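Local structure of heterokaryon incompatibility protein S (Podospora anserina, 2WVO) at residues 24-29 and 47-52; 36-41 and 116-121; 42-47 and 159-164. The protein enforces heterokaryon incompatibility, triggering a lethal reaction when it meets the [het-s] prion, its globular domain holding its own C-terminal prion domain in check. All coordinates share one frame; numbering follows the deposited sequence.

All three contacts use helix 38-59 of the mostly helical globular HeLo domain. Segment 36-41 runs into its start, and 42-47 and 47-52 follow; they meet, in turn, the loop leading into helix 120-136 (interaction 2), helix 153-172 (interaction 3) and the turn between helix 14-23 and strand 28-30 (interaction 1). Interactions 1 and 3 share Ile47 and touch, their centres about 7 Å apart and close to the centre of the folded domain; the centre of interaction 2 lies about 15 Å from that of interaction 3, toward the periphery. In sequence the segments of each pair alternate; sharing helix 38-59, the contacts bring residues 24-29, 116-121 and 159-164 onto one helix.

Interaction 1. Residues 24-29 and 47-52; sequences CFEYVQ and IAKVRL
Phe25 and Glu26 pack together against Lys49, joining the turn after helix 14-23 to the central helix 38-59 in the core of the HeLo domain. The lysine is amphipathic in use: its methylenes serve the aromatic ring and its ammonium serves the acid. CB of Lys49 sits over one face of the Phe25 ring, 3.9 Å from the centroid and only 13° off the normal, a CH-pi contact. Because CG of Lys49 is anti to the backbone N (chi1 -168°) and the chain stays extended beyond it, the lysine runs back along Phe25 in the opposite sense, with CD reaching CB of Phe25 at 3.7 Å. NZ is thereby delivered to the carboxylate of Glu26, which bends at chi2 (80°) to meet it. The salt bridge measures 2.9 Å from Lys49 NZ to Glu26 OE2, although as a hydrogen bond it is weak; OE1 of Glu26 also has a long, weak ion pair with Lys130. The pairing probably offsets the cost of placing a buried ammonium here.

Farther round the ring, Ala48 CB approaches Phe25 CE2 obliquely at 3.9 Å. Phe91 adds an edge-to-face contact with Phe25, while Lys49 and Leu52 also touch Val22 of helix 14-23, and Lys49 meets Val133 of helix 120-136.

A type I beta turn from Phe25 to Val28 carries the chain from Phe25 into strand 28-30, parallel to strand 148-150; backbone bonds from Tyr27, just before the strand, and Gln29 join it to Trp148. The turn is closed by a weak bond from Val28 N to Phe25 O. At the ring edge, Leu52 CD2 lies near the plane of Phe25, 3.8 Å from CE1.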
loop_
_atom_site.group_PDB
_atom_site.type_symbol
_atom_site.label_atom_id
_atom_site.label_comp_id
_atom_site.label_asym_id
_atom_site.label_seq_id
_atom_site.Cartn_x
_atom_site.Cartn_y
_atom_site.Cartn_z
ATOM N N CYS A 24 -8.024 11.726 -9.625
ATOM C CA CYS A 24 -7.010 11.786 -8.561
ATOM C C CYS A 24 -5.626 12.251 -9.026
ATOM O O CYS A 24 -4.853 12.798 -8.232
ATOM C CB CYS A 24 -6.854 10.420 -7.896
ATOM S SG CYS A 24 -8.074 10.051 -6.644
ATOM N N PHE A 25 -5.321 12.031 -10.302
ATOM C CA PHE A 25 -4.022 12.371 -10.867
ATOM C C PHE A 25 -3.861 13.879 -11.112
ATOM O O PHE A 25 -2.748 14.399 -11.095
ATOM C CB PHE A 25 -3.813 11.619 -12.173
ATOM C CG PHE A 25 -3.434 10.173 -12.011
ATOM C CD1 PHE A 25 -4.411 9.175 -12.007
ATOM C CD2 PHE A 25 -2.094 9.797 -11.921
ATOM C CE1 PHE A 25 -4.059 7.829 -11.891
ATOM C CE2 PHE A 25 -1.726 8.454 -11.808
ATOM C CZ PHE A 25 -2.710 7.463 -11.791
ATOM N N GLU A 26 -4.978 14.568 -11.309
ATOM C CA GLU A 26 -4.988 15.959 -11.755
ATOM C C GLU A 26 -4.200 16.914 -10.863
ATOM O O GLU A 26 -3.385 17.701 -11.356
ATOM C CB GLU A 26 -6.425 16.464 -11.875
ATOM C CG GLU A 26 -6.685 17.315 -13.104
ATOM C CD GLU A 26 -6.889 16.470 -14.377
ATOM O OE1 GLU A 26 -6.288 16.837 -15.419
ATOM O OE2 GLU A 26 -7.644 15.449 -14.338
ATOM N N TYR A 27 -4.442 16.854 -9.558
ATOM C CA TYR A 27 -3.835 17.822 -8.658
ATOM C C TYR A 27 -2.757 17.244 -7.741
ATOM O O TYR A 27 -2.556 17.732 -6.634
ATOM C CB TYR A 27 -4.908 18.597 -7.874
ATOM C CG TYR A 27 -5.861 19.369 -8.776
ATOM C CD1 TYR A 27 -5.442 20.539 -9.432
ATOM C CD2 TYR A 27 -7.174 18.919 -8.987
ATOM C CE1 TYR A 27 -6.308 21.236 -10.280
ATOM C CE2 TYR A 27 -8.046 19.612 -9.834
ATOM C CZ TYR A 27 -7.603 20.772 -10.473
ATOM O OH TYR A 27 -8.460 21.470 -11.301
ATOM N N VAL A 28 -2.053 16.213 -8.195
ATOM C CA VAL A 28 -0.822 15.861 -7.504
ATOM C C VAL A 28 0.359 16.703 -8.023
ATOM O O VAL A 28 0.505 16.926 -9.230
ATOM C CB VAL A 28 -0.559 14.314 -7.333
ATOM C CG1 VAL A 28 -1.620 13.459 -8.007
ATOM C CG2 VAL A 28 0.859 13.927 -7.707
ATOM N N GLN A 29 1.138 17.225 -7.077
ATOM C CA GLN A 29 2.300 18.063 -7.359
ATOM C C GLN A 29 3.562 17.271 -7.029
ATOM O O GLN A 29 3.530 16.382 -6.177
ATOM C CB GLN A 29 2.256 19.330 -6.505
ATOM C CG GLN A 29 0.960 20.130 -6.606
ATOM C CD GLN A 29 0.839 21.201 -5.529
ATOM O OE1 GLN A 29 0.421 22.320 -5.808
ATOM N NE2 GLN A 29 1.196 20.862 -4.291
ATOM N N ILE A 47 1.484 8.671 -17.561
ATOM C CA ILE A 47 1.341 7.386 -18.260
ATOM C C ILE A 47 0.435 6.404 -17.501
ATOM O O ILE A 47 -0.349 5.671 -18.121
ATOM C CB ILE A 47 2.730 6.758 -18.608
ATOM C CG1 ILE A 47 3.359 7.502 -19.785
ATOM C CG2 ILE A 47 2.615 5.269 -18.944
ATOM C CD1 ILE A 47 4.864 7.343 -19.873
ATOM N N ALA A 48 0.565 6.398 -16.173
ATOM C CA ALA A 48 -0.281 5.600 -15.281
ATOM C C ALA A 48 -1.743 5.989 -15.444
ATOM O O ALA A 48 -2.619 5.123 -15.483
ATOM C CB ALA A 48 0.171 5.762 -13.809
ATOM N N LYS A 49 -1.991 7.292 -15.558
ATOM C CA LYS A 49 -3.318 7.836 -15.843
ATOM C C LYS A 49 -3.859 7.397 -17.215
ATOM O O LYS A 49 -5.009 6.938 -17.319
ATOM C CB LYS A 49 -3.274 9.362 -15.750
ATOM C CG LYS A 49 -4.631 10.042 -15.737
ATOM C CD LYS A 49 -4.443 11.553 -15.812
ATOM C CE LYS A 49 -5.740 12.293 -15.571
ATOM N NZ LYS A 49 -5.492 13.753 -15.380
ATOM N N VAL A 50 -3.039 7.557 -18.257
ATOM C CA VAL A 50 -3.399 7.157 -19.626
ATOM C C VAL A 50 -3.781 5.679 -19.703
ATOM O O VAL A 50 -4.724 5.294 -20.385
ATOM C CB VAL A 50 -2.228 7.435 -20.628
ATOM C CG1 VAL A 50 -2.432 6.675 -21.942
ATOM C CG2 VAL A 50 -2.073 8.923 -20.878
ATOM N N ARG A 51 -3.002 4.869 -19.004
ATOM C CA ARG A 51 -3.185 3.440 -18.869
ATOM C C ARG A 51 -4.596 3.114 -18.342
ATOM O O ARG A 51 -5.320 2.281 -18.883
ATOM C CB ARG A 51 -2.113 3.011 -17.873
ATOM C CG ARG A 51 -1.755 1.572 -17.798
ATOM C CD ARG A 51 -0.969 1.016 -18.990
ATOM N NE ARG A 51 -1.467 -0.348 -19.125
ATOM C CZ ARG A 51 -1.044 -1.378 -18.399
ATOM N NH1 ARG A 51 -0.048 -1.232 -17.538
ATOM N NH2 ARG A 51 -1.606 -2.563 -18.560
ATOM N N LEU A 52 -4.971 3.793 -17.271
ATOM C CA LEU A 52 -6.289 3.685 -16.663
ATOM C C LEU A 52 -7.366 4.131 -17.667
ATOM O O LEU A 52 -8.346 3.417 -17.888
ATOM C CB LEU A 52 -6.306 4.539 -15.396
ATOM C CG LEU A 52 -6.956 4.176 -14.060
ATOM C CD1 LEU A 52 -7.091 2.664 -13.790
ATOM C CD2 LEU A 52 -6.188 4.900 -12.925
#

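Interaction 2. Residues 36-41 and 116-121; sequences RDYERC and KDMKPI
The N-terminal end of helix 120-136 is held against the first turn of helix 38-59 by Tyr38 and Glu39, which pack on Met118 and Lys119. Lys119 occupies the N-cap position, and its backbone N-H donates to Glu39 OE2 at 2.9 Å with an angle of 154°. The N-H meets OE2 on its anti side, the donor 19° out of the carboxylate plane. Glu39 reaches this amide by bending at chi2 (83°), which also brings OE2 to 3.3 Å from CA of Met118. Its aliphatic part is covered in turn by the lysine chain, with Lys119 CE 3.4 Å from Glu39 CG. The ammonium passes the acid without touching its oxygens, NZ staying 5.0 Å from Glu39 OE1, near enough for the opposite charges probably to favour each other.

In the fold, this contact lies toward the periphery of the helical HeLo domain, its centre about 17 Å from that of the chain, and Lys119 also touches Ile199 of helix 194-204. Met118 crosses Tyr38 at about a right angle. Its CG comes obliquely to Tyr38 CE2 at 3.4 Å, and SD makes a Met-aromatic contact 5.1 Å from the ring centroid. Phe113 stacks on the same ring. Asp117 adds CB beside Tyr38 CE2 at 3.9 Å, while its OD1 accepts a hydrogen bond from the backbone N of Glu114.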
loop_
_atom_site.group_PDB
_atom_site.type_symbol
_atom_site.label_atom_id
_atom_site.label_comp_id
_atom_site.label_asym_id
_atom_site.label_seq_id
_atom_site.Cartn_x
_atom_site.Cartn_y
_atom_site.Cartn_z
ATOM N N ARG A 36 16.480 16.627 -11.414
ATOM C CA ARG A 36 16.491 16.410 -12.861
ATOM C C ARG A 36 15.580 15.258 -13.301
ATOM O O ARG A 36 15.310 15.112 -14.487
ATOM C CB ARG A 36 17.920 16.307 -13.436
ATOM C CG ARG A 36 18.748 15.090 -13.037
ATOM C CD ARG A 36 20.141 15.147 -13.699
ATOM N NE ARG A 36 20.094 14.793 -15.119
ATOM C CZ ARG A 36 20.498 13.634 -15.642
ATOM N NH1 ARG A 36 21.015 12.684 -14.884
ATOM N NH2 ARG A 36 20.393 13.430 -16.948
ATOM N N ASP A 37 15.077 14.477 -12.340
ATOM C CA ASP A 37 14.124 13.390 -12.636
ATOM C C ASP A 37 12.672 13.863 -12.685
ATOM O O ASP A 37 11.776 13.059 -12.925
ATOM C CB ASP A 37 14.254 12.247 -11.613
ATOM C CG ASP A 37 15.566 11.494 -11.735
ATOM O OD1 ASP A 37 15.980 11.177 -12.874
ATOM O OD2 ASP A 37 16.189 11.214 -10.688
ATOM N N TYR A 38 12.443 15.154 -12.440
ATOM C CA TYR A 38 11.098 15.734 -12.437
ATOM C C TYR A 38 10.286 15.345 -13.678
ATOM O O TYR A 38 9.188 14.793 -13.553
ATOM C CB TYR A 38 11.173 17.261 -12.274
ATOM C CG TYR A 38 9.889 18.038 -12.570
ATOM C CD1 TYR A 38 8.639 17.607 -12.076
ATOM C CD2 TYR A 38 9.931 19.227 -13.309
ATOM C CE1 TYR A 38 7.461 18.323 -12.350
ATOM C CE2 TYR A 38 8.767 19.957 -13.567
ATOM C CZ TYR A 38 7.537 19.493 -13.089
ATOM O OH TYR A 38 6.390 20.208 -13.349
ATOM N N GLU A 39 10.827 15.620 -14.863
ATOM C CA GLU A 39 10.106 15.392 -16.118
ATOM C C GLU A 39 9.693 13.937 -16.330
ATOM O O GLU A 39 8.547 13.667 -16.682
ATOM C CB GLU A 39 10.916 15.889 -17.321
ATOM C CG GLU A 39 10.973 17.412 -17.471
ATOM C CD GLU A 39 12.039 18.070 -16.619
ATOM O OE1 GLU A 39 12.776 17.372 -15.883
ATOM O OE2 GLU A 39 12.142 19.307 -16.684
ATOM N N ARG A 40 10.614 13.003 -16.104
ATOM C CA ARG A 40 10.305 11.592 -16.310
ATOM C C ARG A 40 9.277 11.094 -15.284
ATOM O O ARG A 40 8.390 10.317 -15.618
ATOM C CB ARG A 40 11.579 10.730 -16.377
ATOM C CG ARG A 40 11.841 9.745 -15.236
ATOM C CD ARG A 40 12.501 8.478 -15.816
ATOM N NE ARG A 40 12.418 7.290 -14.949
ATOM C CZ ARG A 40 12.232 6.045 -15.401
ATOM N NH1 ARG A 40 12.088 5.813 -16.696
ATOM N NH2 ARG A 40 12.176 5.028 -14.553
ATOM N N CYS A 41 9.381 11.579 -14.049
ATOM C CA CYS A 41 8.465 11.177 -12.995
ATOM C C CYS A 41 7.060 11.742 -13.210
ATOM O O CYS A 41 6.074 11.071 -12.937
ATOM C CB CYS A 41 9.026 11.574 -11.627
ATOM S SG CYS A 41 10.375 10.508 -11.113
ATOM N N LYS A 116 5.208 24.713 -15.784
ATOM C CA LYS A 116 6.124 25.537 -16.573
ATOM C C LYS A 116 7.605 25.204 -16.356
ATOM O O LYS A 116 8.437 25.547 -17.195
ATOM C CB LYS A 116 5.855 27.029 -16.326
ATOM C CG LYS A 116 5.934 27.448 -14.863
ATOM C CD LYS A 116 5.616 28.917 -14.690
ATOM C CE LYS A 116 6.051 29.397 -13.319
ATOM N NZ LYS A 116 5.935 30.878 -13.206
ATOM N N ASP A 117 7.927 24.537 -15.246
ATOM C CA ASP A 117 9.318 24.189 -14.897
ATOM C C ASP A 117 9.922 23.082 -15.775
ATOM O O ASP A 117 11.147 22.964 -15.875
ATOM C CB ASP A 117 9.444 23.789 -13.414
ATOM C CG ASP A 117 9.081 24.915 -12.453
ATOM O OD1 ASP A 117 8.720 24.609 -11.298
ATOM O OD2 ASP A 117 9.164 26.103 -12.824
ATOM N N MET A 118 9.062 22.273 -16.392
ATOM C CA MET A 118 9.488 21.168 -17.258
ATOM C C MET A 118 10.250 21.676 -18.470
ATOM O O MET A 118 9.945 22.758 -18.977
ATOM C CB MET A 118 8.270 20.357 -17.739
ATOM C CG MET A 118 7.740 19.313 -16.752
ATOM S SD MET A 118 6.284 18.395 -17.338
ATOM C CE MET A 118 5.045 19.672 -17.201
ATOM N N LYS A 119 11.236 20.896 -18.926
ATOM C CA LYS A 119 11.898 21.103 -20.228
ATOM C C LYS A 119 10.810 21.249 -21.305
ATOM O O LYS A 119 9.692 20.783 -21.097
ATOM C CB LYS A 119 12.781 19.885 -20.566
ATOM C CG LYS A 119 11.988 18.676 -21.172
ATOM C CD LYS A 119 12.811 17.402 -21.415
ATOM C CE LYS A 119 12.979 16.590 -20.136
ATOM N NZ LYS A 119 13.623 15.267 -20.309
ATOM N N PRO A 120 11.127 21.879 -22.457
ATOM C CA PRO A 120 10.083 22.039 -23.482
ATOM C C PRO A 120 9.516 20.720 -24.035
ATOM O O PRO A 120 8.328 20.658 -24.375
ATOM C CB PRO A 120 10.801 22.818 -24.599
ATOM C CG PRO A 120 11.966 23.460 -23.935
ATOM C CD PRO A 120 12.402 22.482 -22.890
ATOM N N ILE A 121 10.355 19.690 -24.126
ATOM C CA ILE A 121 9.951 18.406 -24.703
ATOM C C ILE A 121 9.110 17.578 -23.734
ATOM O O ILE A 121 8.105 16.982 -24.124
ATOM C CB ILE A 121 11.164 17.629 -25.273
ATOM C CG1 ILE A 121 11.344 18.004 -26.750
ATOM C CG2 ILE A 121 10.986 16.113 -25.114
ATOM C CD1 ILE A 121 12.699 17.731 -27.315
#

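Interaction 3. Residues 42-47 and 159-164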
loop_
_atom_site.group_PDB
_atom_site.type_symbol
_atom_site.label_atom_id
_atom_site.label_comp_id
_atom_site.label_asym_id
_atom_site.label_seq_id
_atom_site.Cartn_x
_atom_site.Cartn_y
_atom_site.Cartn_z
ATOM N N GLN A 42 6.984 12.973 -13.706
ATOM C CA GLN A 42 5.710 13.587 -14.070
ATOM C C GLN A 42 5.034 12.811 -15.205
ATOM O O GLN A 42 3.812 12.579 -15.188
ATOM C CB GLN A 42 5.910 15.057 -14.459
ATOM C CG GLN A 42 4.632 15.769 -14.883
ATOM C CD GLN A 42 3.571 15.768 -13.797
ATOM O OE1 GLN A 42 3.683 16.490 -12.810
ATOM N NE2 GLN A 42 2.535 14.954 -13.977
ATOM N N LEU A 43 5.838 12.388 -16.169
ATOM C CA LEU A 43 5.349 11.622 -17.313
ATOM C C LEU A 43 4.938 10.198 -16.950
ATOM O O LEU A 43 4.034 9.642 -17.572
ATOM C CB LEU A 43 6.404 11.590 -18.429
ATOM C CG LEU A 43 6.586 12.883 -19.226
ATOM C CD1 LEU A 43 7.830 12.786 -20.111
ATOM C CD2 LEU A 43 5.338 13.200 -20.052
ATOM N N ARG A 44 5.616 9.610 -15.966
ATOM C CA ARG A 44 5.253 8.280 -15.461
ATOM C C ARG A 44 3.901 8.294 -14.732
ATOM O O ARG A 44 3.154 7.320 -14.778
ATOM C CB ARG A 44 6.353 7.730 -14.555
ATOM C CG ARG A 44 7.528 7.165 -15.326
ATOM C CD ARG A 44 8.700 6.838 -14.427
ATOM N NE ARG A 44 8.573 5.586 -13.678
ATOM C CZ ARG A 44 8.587 4.361 -14.214
ATOM N NH1 ARG A 44 8.662 4.180 -15.533
ATOM N NH2 ARG A 44 8.489 3.301 -13.417
ATOM N N LEU A 45 3.602 9.412 -14.074
ATOM C CA LEU A 45 2.289 9.677 -13.480
ATOM C C LEU A 45 1.246 9.827 -14.601
ATOM O O LEU A 45 0.191 9.184 -14.580
ATOM C CB LEU A 45 2.375 10.959 -12.646
ATOM C CG LEU A 45 1.994 11.058 -11.164
ATOM C CD1 LEU A 45 2.182 9.768 -10.346
ATOM C CD2 LEU A 45 2.776 12.213 -10.522
ATOM N N ASP A 46 1.571 10.664 -15.591
ATOM C CA ASP A 46 0.739 10.852 -16.778
ATOM C C ASP A 46 0.467 9.530 -17.481
ATOM O O ASP A 46 -0.638 9.306 -17.971
ATOM C CB ASP A 46 1.406 11.800 -17.785
ATOM C CG ASP A 46 1.585 13.213 -17.257
ATOM O OD1 ASP A 46 2.358 13.963 -17.904
ATOM O OD2 ASP A 46 0.987 13.587 -16.214
ATOM N N ILE A 47 1.484 8.671 -17.561
ATOM C CA ILE A 47 1.341 7.386 -18.260
ATOM C C ILE A 47 0.435 6.404 -17.501
ATOM O O ILE A 47 -0.349 5.671 -18.121
ATOM C CB ILE A 47 2.730 6.758 -18.608
ATOM C CG1 ILE A 47 3.359 7.502 -19.785
ATOM C CG2 ILE A 47 2.615 5.269 -18.944
ATOM C CD1 ILE A 47 4.864 7.343 -19.873
ATOM N N ILE A 159 2.932 4.541 -6.371
ATOM C CA ILE A 159 1.710 4.829 -7.132
ATOM C C ILE A 159 1.788 4.311 -8.569
ATOM O O ILE A 159 0.935 3.562 -9.036
ATOM C CB ILE A 159 1.386 6.346 -7.141
ATOM C CG1 ILE A 159 0.867 6.775 -5.766
ATOM C CG2 ILE A 159 0.352 6.703 -8.257
ATOM C CD1 ILE A 159 0.893 8.281 -5.559
ATOM N N VAL A 160 2.843 4.728 -9.253
ATOM C CA VAL A 160 3.038 4.432 -10.653
ATOM C C VAL A 160 3.162 2.916 -10.893
ATOM O O VAL A 160 2.545 2.385 -11.813
ATOM C CB VAL A 160 4.215 5.301 -11.180
ATOM C CG1 VAL A 160 4.991 4.642 -12.269
ATOM C CG2 VAL A 160 3.671 6.667 -11.603
ATOM N N ASP A 161 3.906 2.223 -10.027
ATOM C CA ASP A 161 4.099 0.781 -10.160
ATOM C C ASP A 161 2.817 0.015 -9.829
ATOM O O ASP A 161 2.427 -0.901 -10.560
ATOM C CB ASP A 161 5.289 0.290 -9.314
ATOM C CG ASP A 161 6.634 0.806 -9.834
ATOM O OD1 ASP A 161 6.748 1.030 -11.060
ATOM O OD2 ASP A 161 7.594 0.976 -9.040
ATOM N N GLN A 162 2.148 0.400 -8.745
ATOM C CA GLN A 162 0.924 -0.296 -8.333
ATOM C C GLN A 162 -0.230 -0.065 -9.282
ATOM O O GLN A 162 -0.910 -1.021 -9.663
ATOM C CB GLN A 162 0.544 0.036 -6.898
ATOM C CG GLN A 162 1.501 -0.568 -5.875
ATOM C CD GLN A 162 0.858 -0.729 -4.517
ATOM O OE1 GLN A 162 1.424 -0.314 -3.507
ATOM N NE2 GLN A 162 -0.339 -1.326 -4.480
ATOM N N VAL A 163 -0.437 1.183 -9.706
ATOM C CA VAL A 163 -1.468 1.460 -10.720
ATOM C C VAL A 163 -1.271 0.592 -11.961
ATOM O O VAL A 163 -2.222 -0.046 -12.416
ATOM C CB VAL A 163 -1.600 2.990 -11.066
ATOM C CG1 VAL A 163 -2.437 3.223 -12.327
ATOM C CG2 VAL A 163 -2.226 3.749 -9.888
ATOM N N ALA A 164 -0.045 0.564 -12.490
ATOM C CA ALA A 164 0.308 -0.233 -13.670
ATOM C C ALA A 164 -0.001 -1.735 -13.523
ATOM O O ALA A 164 -0.614 -2.332 -14.412
ATOM C CB ALA A 164 1.773 -0.011 -14.046
HETATM O O HOH W 1 8.671 3.450 -10.569
#
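Two nearly parallel helices of the HeLo domain core, 38-59 and 153-172, pack here through Arg44 and Leu45 against Val160, flanked by Ile159 and Asp161. The local axes approach to 9.5 Å and cross at 21°. Val160 sits at the centre of the contact: its CG2 rests on the backbone carbonyl of Arg44, 3.3 Å from O, while its CG1 lies over one face of the Arg44 guanidinium. The Leu45 side chain crosses Val160 at about a right angle, CD1 lying 3.7 Å from Val160 CG2, and extends to CG2 of Ile159. Ile159 packs in turn on Ala94 of helix 75-104.

Bending at chi3 (78°) carries the guanidinium of Arg44 across Val160 toward Asp161. The guanidinium and the Asp161 carboxylate planes stand 72° apart, and the salt bridge from Arg44 NH2 to Asp161 OD1 is long at 3.7 Å. A water in the guanidinium plane accepts from Arg44 NH2 at 2.9 Å and donates weakly to Asp161 OD2. The firmer grip on the arginine comes from NH1, which donates to the carbonyl of Gly205. The direct join thus rests mainly on van der Waals packing of aliphatic groups, partly against polar atoms of Arg44, with the Arg44-Asp161 pairing a loose, water-assisted addition on the side where exposed Asp161 lies.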